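Local coordinates for citrinin polyketide synthase (Monascus purpureus, PDB 5MPT), which makes the keto-aldehyde precursor of the mycotoxin citrinin by condensing malonyl units, the chain here being its C-methyltransferase domain, at residues 54-57 and 58-62; 184-187 and 188-191. All coordinates share one frame; numbering follows the deposited sequence.

Both contacts are local, each spanning about two turns of one helix within the C-methyltransferase domain, in series along the chain and on opposite sides of its centre. Contact 1 closes the C-terminal end of helix 40-62, in the family's helix-turn-helix region, well away from the annotated sites. Contact 2 sits in helix 181-198, which packs against strand 309-316 of the seven-stranded mixed sheet. Their centres are 36 Å apart and their nearest atoms about 22 Å. Only contact 2 comes near the methyl-transfer site: the side chain of I187 is about 6 Å from bound S-adenosyl-L-homocysteine and about 6 Å from the side chain of the active-site residue Y177.

Contact 1 of 2, residues 54-57 and 58-62; sequences AHIV and NAFEQ
Four i to i+4 backbone hydrogen bonds carry the last turns of alpha helix 40-62, from N58 N to A54 O at 3.0 Å through to E61 N to V57 O, also at 3.0 Å. This is the family's helix-turn-helix region, and this end of the helix packs against helices 86-98, 121-131 and 149-154. On one flank I56 and F60 lie side by side and point the same way. I56 puts CG2 anti to its backbone N, and this branch reaches over one face of the F60 ring in a CH-pi contact, 4.1 Å from the ring centroid and 24° off the normal. Its nearest ring atom is F60 CE1, 3.8 Å from I56 CG2, so the methyl sits toward the rim. Both residues also pack on helix 86-98, where the F60 ring meets that of Y93. The polar flank is held differently. N58 OD1 accepts from R68, whose backbone N is in turn bound by E61 OE2, while H55 NE2 is hydrogen-bonded to S143. H55 ND1 and N58 ND2 share one water, which lies in the plane of the imidazole, 2.8 Å from H55 ND1, and accepts from N58 ND2 at 3.0 Å.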
# COMPACT_ATOMS: atom_id res chain seq x y z
N ALA A 54 17.93 3.82 -13.34
CA ALA A 54 18.20 4.20 -14.73
C ALA A 54 17.30 5.35 -15.16
O ALA A 54 17.75 6.29 -15.84
CB ALA A 54 18.00 3.01 -15.66
N HIS A 55 16.03 5.31 -14.77
CA HIS A 55 15.13 6.41 -15.07
C HIS A 55 15.59 7.70 -14.40
O HIS A 55 15.49 8.79 -14.99
CB HIS A 55 13.73 6.09 -14.60
CG HIS A 55 12.94 5.21 -15.51
ND1 HIS A 55 12.67 5.53 -16.82
CD2 HIS A 55 12.31 4.04 -15.28
CE1 HIS A 55 11.91 4.60 -17.36
NE2 HIS A 55 11.67 3.68 -16.43
N ILE A 56 16.12 7.60 -13.19
CA ILE A 56 16.60 8.78 -12.49
C ILE A 56 17.81 9.37 -13.21
O ILE A 56 17.89 10.58 -13.44
CB ILE A 56 16.94 8.42 -11.03
CG1 ILE A 56 15.68 8.11 -10.26
CG2 ILE A 56 17.71 9.56 -10.37
CD1 ILE A 56 15.92 7.29 -9.04
N VAL A 57 18.75 8.51 -13.61
CA VAL A 57 19.93 8.97 -14.32
C VAL A 57 19.52 9.70 -15.59
O VAL A 57 20.02 10.80 -15.89
CB VAL A 57 20.87 7.80 -14.62
CG1 VAL A 57 21.93 8.25 -15.61
CG2 VAL A 57 21.53 7.29 -13.37
N ASN A 58 18.57 9.13 -16.34
CA ASN A 58 18.07 9.78 -17.54
C ASN A 58 17.46 11.14 -17.25
O ASN A 58 17.67 12.09 -18.01
CB ASN A 58 17.06 8.88 -18.23
CG ASN A 58 17.69 7.72 -18.93
OD1 ASN A 58 18.90 7.70 -19.18
ND2 ASN A 58 16.86 6.73 -19.28
N ALA A 59 16.67 11.25 -16.17
CA ALA A 59 16.06 12.53 -15.82
C ALA A 59 17.13 13.56 -15.45
O ALA A 59 17.04 14.74 -15.81
CB ALA A 59 15.06 12.31 -14.68
N PHE A 60 18.14 13.13 -14.71
CA PHE A 60 19.21 14.02 -14.29
C PHE A 60 19.96 14.58 -15.50
O PHE A 60 20.23 15.79 -15.58
CB PHE A 60 20.13 13.22 -13.37
CG PHE A 60 19.74 13.28 -11.94
CD1 PHE A 60 18.39 13.27 -11.57
CD2 PHE A 60 20.70 13.35 -10.96
CE1 PHE A 60 18.03 13.35 -10.25
CE2 PHE A 60 20.32 13.41 -9.62
CZ PHE A 60 19.01 13.42 -9.27
N GLU A 61 20.26 13.72 -16.46
CA GLU A 61 20.90 14.15 -17.70
C GLU A 61 20.04 15.21 -18.40
O GLU A 61 20.53 16.27 -18.83
CB GLU A 61 21.13 12.90 -18.57
CG GLU A 61 22.29 12.89 -19.58
CD GLU A 61 23.65 13.23 -18.98
OE1 GLU A 61 24.09 14.38 -19.18
OE2 GLU A 61 24.27 12.38 -18.31
N GLN A 62 18.74 14.93 -18.50
CA GLN A 62 17.79 15.86 -19.09
C GLN A 62 17.76 17.19 -18.35
O GLN A 62 17.57 18.25 -18.98
CB GLN A 62 16.40 15.22 -19.10
CG GLN A 62 16.32 14.06 -20.08
CD GLN A 62 15.08 13.20 -19.85
OE1 GLN A 62 14.24 13.49 -18.99
NE2 GLN A 62 14.96 12.16 -20.64
O HOH W 1 14.01 7.43 -18.46

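Contact 2 of 2, residues 184-187 and 188-191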
# COMPACT_ATOMS: atom_id res chain seq x y z
N ALA A 184 -1.55 -9.01 -3.77
CA ALA A 184 -2.52 -10.10 -3.73
C ALA A 184 -2.22 -11.11 -2.64
O ALA A 184 -3.15 -11.70 -2.07
CB ALA A 184 -2.59 -10.79 -5.09
N VAL A 185 -0.95 -11.31 -2.30
CA VAL A 185 -0.59 -12.33 -1.32
C VAL A 185 -1.36 -12.09 -0.02
O VAL A 185 -2.01 -13.00 0.53
CB VAL A 185 0.93 -12.31 -1.09
CG1 VAL A 185 1.29 -12.80 0.35
CG2 VAL A 185 1.60 -13.14 -2.14
N TRP A 186 -1.28 -10.87 0.50
CA TRP A 186 -1.87 -10.58 1.79
C TRP A 186 -3.38 -10.39 1.73
O TRP A 186 -4.06 -10.65 2.73
CB TRP A 186 -1.20 -9.35 2.41
CG TRP A 186 0.16 -9.70 2.90
CD1 TRP A 186 0.48 -10.32 4.08
CD2 TRP A 186 1.40 -9.51 2.20
NE1 TRP A 186 1.83 -10.52 4.16
CE2 TRP A 186 2.42 -10.02 3.03
CE3 TRP A 186 1.74 -8.92 0.98
CZ2 TRP A 186 3.75 -10.00 2.67
CZ3 TRP A 186 3.05 -8.92 0.62
CH2 TRP A 186 4.04 -9.43 1.47
N ILE A 187 -3.92 -10.01 0.57
CA ILE A 187 -5.36 -10.03 0.37
C ILE A 187 -5.87 -11.45 0.42
O ILE A 187 -6.88 -11.75 1.06
CB ILE A 187 -5.73 -9.33 -0.95
CG1 ILE A 187 -5.30 -7.85 -0.92
CG2 ILE A 187 -7.23 -9.44 -1.20
CD1 ILE A 187 -5.51 -7.08 -2.27
N GLN A 188 -5.17 -12.37 -0.26
CA GLN A 188 -5.55 -13.77 -0.20
C GLN A 188 -5.46 -14.29 1.22
O GLN A 188 -6.31 -15.05 1.65
CB GLN A 188 -4.65 -14.57 -1.16
CG GLN A 188 -5.09 -15.98 -1.39
CD GLN A 188 -6.28 -16.09 -2.33
OE1 GLN A 188 -6.24 -15.58 -3.46
NE2 GLN A 188 -7.35 -16.75 -1.86
N GLN A 189 -4.44 -13.88 1.96
CA GLN A 189 -4.31 -14.31 3.35
C GLN A 189 -5.45 -13.75 4.20
O GLN A 189 -5.97 -14.44 5.09
CB GLN A 189 -2.94 -13.87 3.87
CG GLN A 189 -2.69 -14.34 5.28
CD GLN A 189 -1.36 -13.86 5.80
OE1 GLN A 189 -0.88 -12.82 5.39
NE2 GLN A 189 -0.75 -14.61 6.72
N ALA A 190 -5.88 -12.53 3.92
CA ALA A 190 -7.01 -11.98 4.63
C ALA A 190 -8.29 -12.75 4.33
O ALA A 190 -9.12 -12.93 5.22
CB ALA A 190 -7.16 -10.48 4.31
N GLU A 191 -8.48 -13.19 3.08
CA GLU A 191 -9.60 -14.07 2.77
C GLU A 191 -9.60 -15.31 3.67
O GLU A 191 -10.63 -15.69 4.21
CB GLU A 191 -9.59 -14.51 1.32
CG GLU A 191 -9.72 -13.39 0.30
CD GLU A 191 -9.60 -13.93 -1.11
OE1 GLU A 191 -8.65 -13.50 -1.82
OE2 GLU A 191 -10.42 -14.80 -1.49
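The carbonyl oxygen of A184 takes the shortest polar bond of this helical segment, 2.8 Å from Q188 N with an N-H...O angle of 168°. It belongs to the i to i+4 pattern of helix 181-198, continued by A190 N to W186 O at 2.9 Å. W186, I187 and A190 pack on strand 309-316 of the methyltransferase sheet, the I187 side chain about 6 Å from bound S-adenosyl-L-homocysteine. The main side-chain meeting is between W186 and Q189. The Q189 chain, CG anti to the backbone N (chi1 -177°) and extended beyond it, carries its amide back beside the indole, with the two planes 44° apart. Q189 OE1 comes within 3.1 Å of W186 CD1. The other end of the amide is anchored in the N-terminal part of the chain, NE2 hydrogen-bonded to A24 O and T28 OG1. Over the indole's centre, V185 CG1 lies 3.8 Å above one face. Toward helix 221-231, K223 gathers Q188 OE1 in a hydrogen bond and E191 OE1 in a salt bridge. The chemistry beside W186 is less even: Q189 OE1 is buried without a hydrogen-bond partner in the model, so the two acceptors on NE2 probably set the rotation of the amide.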